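Local coordinates for protein sulfoquinovosidase (Escherichia coli, PDB 5OHT) that hydrolyses sulfoquinovosyl diacylglycerides and simple sulfoquinovosides as a family 31 glycoside hydrolase, releasing the sulfoquinovose that feeds bacterial sulfoglycolysis, at residues A[50-55]-A[169-174]; A[133-138]-A[178-183]; A[150-155]-A[407-412]; A[375-380]-A[427-432]. All coordinates share one frame; numbering follows the deposited sequence.

Contact 1: A[50-55]-A[169-174]; sequences MFRGNF and CKENAG
N54 presses its amide into the bend of 169-174, its CB lying 3.2 Å from N172 O and its ND2 3.8 Å from the methyl CB of A173. The side chains of E171 and N54 cross at about a right angle, carboxylate and amide planes 69° apart; although N54 ND2 and E171 OE2 are 3.2 Å apart, the angle is too poor for a hydrogen bond. The extended E171, with CG anti to the backbone N (chi1 178°), brings CG to the edge of the F51 ring, 4.0 Å from CD2. It is poorly ordered, so details deserve caution. Direct polar contact is sparse: N172 ND2 gives F55 O a weak bond of 3.4 Å, and waters do most of the joining. One lies between N54 OD1 and A173 O, 2.8 Å from each; a second joins R52 O to E171 OE2, and a third links R52 NH1 with E171 OE1. Were N54 an alanine, the water on A173 O would probably lose its second anchor and a gap would open where the amide stood, against A173 CB and E171. Farther out, R52 lays CD over one face of the F51 ring, while its NE forms a salt bridge with E366. Paired backbone bonds between F51 and N54 close a type I' turn, with G53 suited to the second of its two positive-phi positions. This is a two-residue beta hairpin, joining strands 39-51 and 54-74 of the N-terminal region and bringing the R52 side chain to about 7 Å from that of substrate-binding R301.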
# COMPACT_ATOMS: atom_id res chain seq x y z
N MET A 50 10.24 0.68 -19.88
CA MET A 50 8.87 0.67 -19.43
C MET A 50 7.94 0.54 -20.62
O MET A 50 8.16 1.22 -21.62
CB MET A 50 8.53 1.96 -18.67
CG MET A 50 7.09 1.97 -18.11
SD MET A 50 6.43 3.54 -17.41
CE MET A 50 5.93 4.28 -18.98
N PHE A 51 6.88 -0.25 -20.49
CA PHE A 51 5.73 -0.17 -21.41
C PHE A 51 4.42 -0.23 -20.58
O PHE A 51 4.21 -1.24 -19.88
CB PHE A 51 5.82 -1.33 -22.43
CG PHE A 51 4.71 -1.37 -23.45
CD1 PHE A 51 4.53 -0.32 -24.34
CD2 PHE A 51 3.83 -2.46 -23.49
CE1 PHE A 51 3.46 -0.34 -25.27
CE2 PHE A 51 2.77 -2.48 -24.42
CZ PHE A 51 2.61 -1.43 -25.32
N ARG A 52 3.62 0.82 -20.63
CA ARG A 52 2.29 0.90 -19.98
C ARG A 52 2.38 0.54 -18.48
O ARG A 52 1.59 -0.23 -17.99
CB ARG A 52 1.32 -0.03 -20.70
CG ARG A 52 0.93 0.55 -22.06
CD ARG A 52 0.08 -0.42 -22.84
NE ARG A 52 -0.26 0.15 -24.15
CZ ARG A 52 -0.95 -0.49 -25.08
NH1 ARG A 52 -1.36 -1.71 -24.85
NH2 ARG A 52 -1.23 0.11 -26.24
N GLY A 53 3.42 1.07 -17.80
CA GLY A 53 3.61 0.84 -16.35
C GLY A 53 4.35 -0.40 -15.91
O GLY A 53 4.59 -0.58 -14.72
N ASN A 54 4.62 -1.29 -16.85
CA ASN A 54 5.38 -2.51 -16.59
C ASN A 54 6.83 -2.25 -16.94
O ASN A 54 7.13 -1.70 -18.01
CB ASN A 54 4.86 -3.69 -17.41
CG ASN A 54 3.36 -3.94 -17.18
OD1 ASN A 54 2.95 -4.26 -16.11
ND2 ASN A 54 2.54 -3.83 -18.27
N PHE A 55 7.71 -2.55 -15.99
CA PHE A 55 9.14 -2.26 -16.13
C PHE A 55 9.92 -3.57 -16.28
O PHE A 55 9.60 -4.58 -15.65
CB PHE A 55 9.67 -1.47 -14.91
CG PHE A 55 9.28 -0.04 -14.90
CD1 PHE A 55 8.05 0.36 -14.35
CD2 PHE A 55 10.12 0.95 -15.43
CE1 PHE A 55 7.67 1.67 -14.32
CE2 PHE A 55 9.75 2.27 -15.37
CZ PHE A 55 8.51 2.64 -14.83
N CYS A 169 1.69 -12.92 -22.75
CA CYS A 169 1.72 -13.33 -24.17
C CYS A 169 2.24 -12.26 -25.18
O CYS A 169 3.15 -12.54 -25.94
CB CYS A 169 0.35 -13.96 -24.59
SG CYS A 169 -0.01 -14.39 -26.32
N LYS A 170 1.68 -11.06 -25.18
CA LYS A 170 2.11 -9.93 -26.05
C LYS A 170 3.02 -8.85 -25.36
O LYS A 170 3.84 -8.17 -26.02
CB LYS A 170 0.84 -9.26 -26.66
CG LYS A 170 0.31 -8.01 -25.94
CD LYS A 170 -0.75 -8.19 -24.86
CE LYS A 170 -0.34 -8.96 -23.62
NZ LYS A 170 -0.99 -10.31 -23.57
N GLU A 171 2.85 -8.71 -24.03
CA GLU A 171 3.26 -7.58 -23.17
C GLU A 171 3.88 -8.17 -21.93
O GLU A 171 3.53 -9.24 -21.53
CB GLU A 171 2.01 -6.83 -22.73
CG GLU A 171 2.14 -5.65 -21.80
CD GLU A 171 0.76 -4.96 -21.62
OE1 GLU A 171 -0.25 -5.47 -22.20
OE2 GLU A 171 0.65 -3.93 -20.89
N ASN A 172 4.82 -7.50 -21.32
CA ASN A 172 5.39 -7.94 -20.07
C ASN A 172 4.35 -7.57 -18.91
O ASN A 172 4.73 -6.85 -18.03
CB ASN A 172 6.88 -7.34 -20.02
CG ASN A 172 7.60 -7.42 -18.67
OD1 ASN A 172 7.71 -8.48 -18.06
ND2 ASN A 172 8.17 -6.27 -18.24
N ALA A 173 3.08 -8.05 -18.93
CA ALA A 173 2.01 -7.64 -17.91
C ALA A 173 1.64 -8.64 -16.76
O ALA A 173 0.98 -8.24 -15.82
CB ALA A 173 0.72 -7.18 -18.61
N GLY A 174 2.08 -9.87 -16.83
CA GLY A 174 1.76 -10.89 -15.80
C GLY A 174 2.40 -10.60 -14.44
O GLY A 174 1.82 -10.89 -13.38
O HOH W 1 -0.28 -2.31 -18.29
O HOH W 2 -1.64 -3.40 -22.75
O HOH W 3 0.59 -5.47 -15.30
O HOH W 4 8.45 -4.29 -19.82

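Contact 2: A[133-138]-A[178-183]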
# COMPACT_ATOMS: atom_id res chain seq x y z
N GLY A 133 6.74 -2.24 2.65
CA GLY A 133 5.57 -1.62 1.98
C GLY A 133 4.40 -2.56 1.89
O GLY A 133 4.09 -3.27 2.87
N GLU A 134 3.78 -2.62 0.70
CA GLU A 134 2.58 -3.44 0.45
C GLU A 134 2.99 -4.67 -0.36
O GLU A 134 3.29 -4.55 -1.56
CB GLU A 134 1.48 -2.60 -0.25
CG GLU A 134 0.10 -3.30 -0.20
CD GLU A 134 -1.00 -2.56 -0.98
OE1 GLU A 134 -0.63 -1.83 -1.94
OE2 GLU A 134 -2.18 -2.73 -0.68
N GLN A 135 2.98 -5.84 0.29
CA GLN A 135 3.43 -7.09 -0.29
C GLN A 135 2.23 -8.05 -0.42
O GLN A 135 1.46 -8.23 0.55
CB GLN A 135 4.53 -7.68 0.57
CG GLN A 135 5.86 -6.87 0.47
CD GLN A 135 6.48 -6.77 -0.91
OE1 GLN A 135 6.27 -7.64 -1.78
NE2 GLN A 135 7.28 -5.70 -1.11
N PHE A 136 2.02 -8.59 -1.62
CA PHE A 136 0.79 -9.31 -1.93
C PHE A 136 0.93 -10.82 -1.95
O PHE A 136 -0.12 -11.52 -1.87
CB PHE A 136 0.21 -8.83 -3.28
CG PHE A 136 -0.35 -7.43 -3.27
CD1 PHE A 136 0.46 -6.34 -3.50
CD2 PHE A 136 -1.72 -7.20 -3.15
CE1 PHE A 136 -0.02 -5.03 -3.61
CE2 PHE A 136 -2.22 -5.93 -3.23
CZ PHE A 136 -1.39 -4.82 -3.45
N SER A 137 2.14 -11.36 -2.21
CA SER A 137 2.45 -12.78 -2.15
C SER A 137 3.02 -13.34 -0.85
O SER A 137 2.81 -14.50 -0.53
CB SER A 137 3.36 -13.23 -3.34
OG SER A 137 2.65 -13.00 -4.57
N TYR A 138 3.72 -12.52 -0.08
CA TYR A 138 4.33 -12.94 1.20
C TYR A 138 4.03 -11.88 2.27
O TYR A 138 3.98 -10.69 1.93
CB TYR A 138 5.88 -13.03 1.03
CG TYR A 138 6.26 -14.16 0.10
CD1 TYR A 138 6.27 -15.48 0.56
CD2 TYR A 138 6.52 -13.93 -1.25
CE1 TYR A 138 6.56 -16.52 -0.27
CE2 TYR A 138 6.80 -14.99 -2.12
CZ TYR A 138 6.82 -16.27 -1.61
OH TYR A 138 7.11 -17.32 -2.42
N TYR A 178 6.98 -10.14 -6.32
CA TYR A 178 7.48 -8.92 -5.68
C TYR A 178 6.95 -7.62 -6.32
O TYR A 178 7.25 -6.52 -5.81
CB TYR A 178 9.06 -8.92 -5.69
CG TYR A 178 9.65 -8.95 -7.06
CD1 TYR A 178 9.90 -7.78 -7.78
CD2 TYR A 178 9.96 -10.17 -7.66
CE1 TYR A 178 10.39 -7.84 -9.08
CE2 TYR A 178 10.44 -10.25 -8.95
CZ TYR A 178 10.67 -9.07 -9.64
OH TYR A 178 11.11 -9.14 -10.91
N TRP A 179 6.18 -7.72 -7.40
CA TRP A 179 5.65 -6.50 -8.04
C TRP A 179 4.58 -5.84 -7.10
O TRP A 179 3.80 -6.56 -6.45
CB TRP A 179 5.03 -6.83 -9.41
CG TRP A 179 6.01 -7.18 -10.53
CD1 TRP A 179 7.20 -7.83 -10.42
CD2 TRP A 179 5.82 -6.90 -11.95
NE1 TRP A 179 7.78 -7.96 -11.69
CE2 TRP A 179 6.94 -7.42 -12.63
CE3 TRP A 179 4.81 -6.28 -12.69
CZ2 TRP A 179 7.07 -7.33 -14.03
CZ3 TRP A 179 4.91 -6.22 -14.10
CH2 TRP A 179 6.05 -6.72 -14.74
N THR A 180 4.60 -4.54 -7.03
CA THR A 180 3.68 -3.72 -6.18
C THR A 180 3.66 -2.23 -6.55
O THR A 180 4.67 -1.64 -6.99
CB THR A 180 4.01 -3.91 -4.65
OG1 THR A 180 3.16 -3.11 -3.85
CG2 THR A 180 5.49 -3.62 -4.35
N PHE A 181 2.50 -1.62 -6.31
CA PHE A 181 2.31 -0.20 -6.38
C PHE A 181 3.04 0.57 -5.24
O PHE A 181 3.27 1.78 -5.37
CB PHE A 181 0.81 0.21 -6.34
CG PHE A 181 -0.14 -0.66 -7.12
CD1 PHE A 181 -0.29 -0.52 -8.49
CD2 PHE A 181 -0.97 -1.57 -6.46
CE1 PHE A 181 -1.24 -1.28 -9.19
CE2 PHE A 181 -1.87 -2.36 -7.16
CZ PHE A 181 -2.02 -2.19 -8.53
N PHE A 182 3.40 -0.11 -4.14
CA PHE A 182 3.92 0.57 -2.91
C PHE A 182 5.05 -0.29 -2.25
O PHE A 182 4.83 -0.88 -1.18
CB PHE A 182 2.74 0.76 -1.94
CG PHE A 182 2.98 1.65 -0.69
CD1 PHE A 182 4.23 2.06 -0.26
CD2 PHE A 182 1.89 2.08 0.03
CE1 PHE A 182 4.37 2.86 0.86
CE2 PHE A 182 2.02 2.88 1.16
CZ PHE A 182 3.27 3.28 1.59
N PRO A 183 6.20 -0.43 -2.92
CA PRO A 183 7.36 -1.00 -2.24
C PRO A 183 7.95 0.13 -1.33
O PRO A 183 7.76 1.32 -1.64
CB PRO A 183 8.30 -1.33 -3.38
CG PRO A 183 8.05 -0.22 -4.43
CD PRO A 183 6.59 0.23 -4.19
O HOH W 5 4.11 -7.63 -3.73
O HOH W 6 8.80 -5.72 -3.67
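E134 and T180 hold these two loops together through E134's backbone. T180 OG1 donates to E134 O at 2.7 Å, in the carbonyl plane, and accepts from F182 N at 3.0 Å, which makes an ST turn. Both roles depend on OG1 standing anti to the backbone N of T180 (chi1 178°), a place for a hydroxyl residue. At the other backbone atom of E134, its N donates to F182 O in a nearly straight bond of 2.8 Å. The same carbonyl receives a CA-H contact from G133, where any CB would collide with it. G133 also pairs with P183, antiparallel and non-hydrogen-bonded, within the galactose mutarotase-like domain. Two waters extend the polar seam, one accepting from F136 N near Q135 OE1 and W179 O, the other from Q135 NE2 near Y178 O. Apolar contact is slighter: the F136 ring turns its edge to T180 OG1, CE1 being 3.7 Å away, and its CZ meets CD2 of F181, whose side chain lies about 3 Å from that of E408, assigned to the active site by similarity. Helix 486-494 lies against E134, F136 and F182, with the E134 carboxylate bonded to H501, while strand 145-148 touches Q135, Y178 and P183.

Contact 3: A[150-155]-A[407-412]. With CA (calcium ion), chain C.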
# COMPACT_ATOMS: atom_id res chain seq x y z
N THR A 150 8.53 0.87 -7.68
CA THR A 150 7.07 1.00 -7.87
C THR A 150 6.73 0.76 -9.35
O THR A 150 7.41 1.27 -10.25
CB THR A 150 6.48 2.33 -7.35
OG1 THR A 150 5.05 2.34 -7.47
CG2 THR A 150 7.03 3.55 -8.08
N SER A 151 5.71 -0.03 -9.58
CA SER A 151 5.22 -0.26 -10.97
C SER A 151 3.78 -0.72 -10.97
O SER A 151 3.15 -0.88 -9.91
CB SER A 151 6.09 -1.35 -11.67
OG SER A 151 5.89 -2.67 -11.12
N GLU A 152 3.24 -1.00 -12.17
CA GLU A 152 2.06 -1.83 -12.25
C GLU A 152 2.30 -3.12 -11.43
O GLU A 152 3.44 -3.65 -11.39
CB GLU A 152 1.72 -2.17 -13.71
CG GLU A 152 0.89 -1.08 -14.34
CD GLU A 152 -0.58 -1.01 -13.82
OE1 GLU A 152 -1.05 -1.92 -13.07
OE2 GLU A 152 -1.25 -0.01 -14.17
N GLN A 153 1.24 -3.63 -10.85
CA GLN A 153 1.35 -4.72 -9.79
C GLN A 153 1.30 -6.13 -10.32
O GLN A 153 1.63 -7.10 -9.63
CB GLN A 153 0.26 -4.43 -8.72
CG GLN A 153 0.17 -5.35 -7.50
CD GLN A 153 -1.00 -6.31 -7.53
OE1 GLN A 153 -1.66 -6.50 -8.58
NE2 GLN A 153 -1.28 -6.93 -6.38
N GLY A 154 0.92 -6.25 -11.59
CA GLY A 154 0.82 -7.49 -12.30
C GLY A 154 -0.63 -8.04 -12.43
O GLY A 154 -1.49 -7.82 -11.54
N VAL A 155 -0.87 -8.80 -13.50
CA VAL A 155 -2.15 -9.50 -13.70
C VAL A 155 -1.84 -11.00 -13.62
O VAL A 155 -1.21 -11.59 -14.54
CB VAL A 155 -2.76 -9.18 -15.07
CG1 VAL A 155 -4.00 -10.02 -15.34
CG2 VAL A 155 -2.99 -7.71 -15.18
N GLY A 407 0.59 7.06 -9.84
CA GLY A 407 1.88 7.34 -9.23
C GLY A 407 3.07 6.47 -9.56
O GLY A 407 4.15 6.77 -9.09
N GLU A 408 2.88 5.41 -10.36
CA GLU A 408 3.90 4.37 -10.57
C GLU A 408 4.57 4.45 -11.94
O GLU A 408 5.47 3.61 -12.24
CB GLU A 408 3.26 2.95 -10.48
CG GLU A 408 2.28 2.70 -9.34
CD GLU A 408 0.84 3.13 -9.63
OE1 GLU A 408 -0.05 2.83 -8.80
OE2 GLU A 408 0.57 3.70 -10.74
N TYR A 409 4.11 5.35 -12.83
CA TYR A 409 4.48 5.32 -14.28
C TYR A 409 5.62 6.30 -14.71
O TYR A 409 5.76 6.52 -15.89
CB TYR A 409 3.24 5.65 -15.15
CG TYR A 409 2.24 4.51 -15.44
CD1 TYR A 409 1.64 3.79 -14.40
CD2 TYR A 409 1.83 4.23 -16.74
CE1 TYR A 409 0.74 2.76 -14.62
CE2 TYR A 409 0.89 3.22 -17.01
CZ TYR A 409 0.33 2.50 -15.97
OH TYR A 409 -0.63 1.55 -16.23
N LEU A 410 6.39 6.90 -13.80
CA LEU A 410 7.45 7.85 -14.24
C LEU A 410 8.59 7.11 -15.01
O LEU A 410 9.24 6.24 -14.47
CB LEU A 410 8.07 8.63 -13.10
CG LEU A 410 9.01 9.78 -13.54
CD1 LEU A 410 8.18 11.02 -13.96
CD2 LEU A 410 9.96 10.13 -12.44
N PRO A 411 8.79 7.44 -16.28
CA PRO A 411 9.91 6.78 -17.03
C PRO A 411 11.27 7.30 -16.59
O PRO A 411 11.38 8.48 -16.13
CB PRO A 411 9.65 7.17 -18.49
CG PRO A 411 8.25 7.74 -18.52
CD PRO A 411 7.94 8.25 -17.17
N THR A 412 12.29 6.47 -16.75
CA THR A 412 13.62 6.86 -16.32
C THR A 412 14.32 7.83 -17.31
O THR A 412 15.34 8.37 -16.95
CB THR A 412 14.57 5.67 -16.06
OG1 THR A 412 14.59 4.85 -17.23
CG2 THR A 412 14.02 4.88 -14.89
CA CA C . -3.28 -7.30 -10.10
O HOH W 7 -2.87 -5.38 -11.42
O HOH W 8 -5.11 -7.68 -11.75
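T150 sets its hydroxyl against the aliphatic part of E408, OG1 lying 3.4 Å from E408 CG, where a loop of the N-terminal domain meets the loop that follows strand 401-404 of the catalytic TIM barrel. That barrel loop carries E408, assigned to the active site by similarity, just beyond the nucleophile D405. The T150 hydroxyl itself bonds to F181 O, so T150 both packs on E408 and ties this loop to the 178-183 loop. S151 follows with its carbonyl O 3.7 Å from E408 CG; its hydroxyl turns back to E152 O at 2.7 Å. T150 OG1 and the backbone of S151 thus lie against CB and CG of E408, whose carboxylate leads away to a salt bridge with R455, while E408 O is buried with no partner. E152 bends at chi2 (-72°), which brings OE2 within 2.7 Å of Y409 OH. The tyrosine donates to the anti lone pair of that oxygen, with carboxylate and ring planes 81° apart and OE2 at the ring edge. Replacing E152 by alanine is likely to leave the Y409 hydroxyl without this acceptor and its ring freer to shift. Beyond lies a calcium ion, bound also by D481 and by the backbone O of D472, the inferred proton donor. G154, whose backbone angles demand glycine, supplies its carbonyl O to the calcium at 2.4 Å.

Contact 4: A[375-380]-A[427-432]; sequences VDLTNP and NAWPAL
W429 projects from helix 422-443 with the benzo end of its indole set into the turn 376-379, inside the TIM-barrel domain, where strand 371-374 gives way to helix 380-395. The turn is type I, closed by N379 N to D376 O, and its opening is also an Asx turn. Three residues of it meet the indole differently. D376 meets the ring at its edge, OD1 lying 3.9 Å from CH2, the carboxylate plane only 30° from that of the ring. V375 O also lies at the edge, in plane, 3.4 Å from W429 CZ2. L377 lies over one face, its CB offset toward the rim, while its CD1 reaches along to W429 NE1 at 3.8 Å. T378 crosses at about a right angle and brings its methyl CG2 4.0 Å from W429 CZ3. L377 is also the link to the next helical turn, its CB packing on L432 CD2 at 4.2 Å; a branched aliphatic residue can serve both neighbours.

D376 holds the turn in shape. With CG anti to the backbone N (chi1 -174°), its OD1 accepts from T378 OG1 at 2.7 Å on the syn side and from T378 N on the anti side, both from the same face of the carboxylate. The far oxygen OD2 takes H417 N, and T378 OG1 also bonds to N418 N, fastening a further loop to the turn. N379 follows as N-cap of helix 380-395. The indole N-H is satisfied through a water: W429 NE1 donates to it at 3.0 Å, and it donates to V375 O at 2.7 Å.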
# COMPACT_ATOMS: atom_id res chain seq x y z
N VAL A 375 2.39 15.68 -14.95
CA VAL A 375 2.51 16.96 -14.25
C VAL A 375 3.77 16.89 -13.35
O VAL A 375 3.93 15.95 -12.56
CB VAL A 375 1.27 17.29 -13.42
CG1 VAL A 375 1.43 18.59 -12.65
CG2 VAL A 375 0.02 17.36 -14.29
N ASP A 376 4.66 17.86 -13.49
CA ASP A 376 5.98 17.77 -12.83
C ASP A 376 5.86 18.31 -11.44
O ASP A 376 6.05 19.49 -11.16
CB ASP A 376 7.08 18.49 -13.62
CG ASP A 376 8.49 18.29 -13.04
OD1 ASP A 376 8.67 17.81 -11.89
OD2 ASP A 376 9.46 18.68 -13.74
N LEU A 377 5.62 17.38 -10.50
CA LEU A 377 5.41 17.75 -9.09
C LEU A 377 6.69 18.20 -8.37
O LEU A 377 6.58 18.66 -7.22
CB LEU A 377 4.76 16.60 -8.36
CG LEU A 377 3.41 16.05 -8.90
CD1 LEU A 377 3.01 14.81 -8.07
CD2 LEU A 377 2.30 17.05 -8.83
N THR A 378 7.85 18.10 -8.99
CA THR A 378 9.07 18.74 -8.45
C THR A 378 9.16 20.23 -8.81
O THR A 378 9.98 20.92 -8.24
CB THR A 378 10.40 18.07 -8.95
OG1 THR A 378 10.72 18.45 -10.31
CG2 THR A 378 10.33 16.59 -8.87
N ASN A 379 8.38 20.71 -9.76
CA ASN A 379 8.26 22.16 -10.03
C ASN A 379 7.24 22.80 -9.02
O ASN A 379 6.02 22.52 -9.11
CB ASN A 379 7.82 22.37 -11.48
CG ASN A 379 7.65 23.86 -11.86
OD1 ASN A 379 7.46 24.75 -11.00
ND2 ASN A 379 7.68 24.11 -13.16
N PRO A 380 7.71 23.62 -8.05
CA PRO A 380 6.77 24.13 -7.02
C PRO A 380 5.53 24.87 -7.55
O PRO A 380 4.47 24.86 -6.94
CB PRO A 380 7.64 25.07 -6.16
CG PRO A 380 9.05 24.64 -6.43
CD PRO A 380 9.08 24.18 -7.88
N ASN A 427 10.72 6.42 -7.67
CA ASN A 427 10.17 5.80 -6.48
C ASN A 427 9.59 6.85 -5.49
O ASN A 427 8.79 6.50 -4.64
CB ASN A 427 11.22 4.96 -5.71
CG ASN A 427 11.43 3.55 -6.31
OD1 ASN A 427 10.55 3.01 -6.99
ND2 ASN A 427 12.61 2.95 -6.00
N ALA A 428 10.05 8.10 -5.59
CA ALA A 428 9.62 9.13 -4.65
C ALA A 428 8.25 9.79 -5.08
O ALA A 428 7.60 10.50 -4.30
CB ALA A 428 10.72 10.17 -4.52
N TRP A 429 7.79 9.49 -6.28
CA TRP A 429 6.62 10.18 -6.82
C TRP A 429 5.31 9.93 -6.05
O TRP A 429 4.54 10.85 -5.88
CB TRP A 429 6.39 9.76 -8.26
CG TRP A 429 5.90 10.85 -9.13
CD1 TRP A 429 4.59 11.05 -9.56
CD2 TRP A 429 6.70 11.88 -9.74
NE1 TRP A 429 4.54 12.19 -10.41
CE2 TRP A 429 5.82 12.69 -10.53
CE3 TRP A 429 8.03 12.21 -9.67
CZ2 TRP A 429 6.27 13.81 -11.24
CZ3 TRP A 429 8.51 13.33 -10.37
CH2 TRP A 429 7.62 14.12 -11.16
N PRO A 430 5.08 8.66 -5.57
CA PRO A 430 3.80 8.47 -4.87
C PRO A 430 3.53 9.38 -3.65
O PRO A 430 2.43 9.92 -3.50
CB PRO A 430 3.76 6.99 -4.55
CG PRO A 430 4.65 6.33 -5.58
CD PRO A 430 5.72 7.39 -5.92
N ALA A 431 4.51 9.52 -2.75
CA ALA A 431 4.28 10.37 -1.55
C ALA A 431 4.18 11.89 -1.94
O ALA A 431 3.55 12.66 -1.21
CB ALA A 431 5.39 10.20 -0.53
N LEU A 432 4.85 12.28 -3.01
CA LEU A 432 4.76 13.68 -3.53
C LEU A 432 3.31 13.94 -3.99
O LEU A 432 2.74 14.96 -3.70
CB LEU A 432 5.67 13.89 -4.71
CG LEU A 432 6.89 14.76 -4.67
CD1 LEU A 432 7.78 14.36 -3.54
CD2 LEU A 432 7.66 14.60 -5.99
O HOH W 9 2.59 13.68 -12.05

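In the fold
Contacts 1, 2 and 3 interlock along the chain, their segments alternating; contacts 3 and 4 alternate too, while 1 and 2 each close before 4 opens. Contact 3 is the hub: its centre lies about 10 Å from that of contact 1 and about 12 Å from that of contact 2, and it touches all three others. G53 and A173 pair their backbones with E152 and V155, T180 pairs with S151, and N427 of helix 422-443 bonds to T150. W179 of contact 2 packs on N54 and N172 of contact 1. Contact 4, about 14 Å from contact 3 between centres, lies wholly within the barrel. Tying the N-terminal domain to the barrel loop bearing E408 probably helps shape the active site.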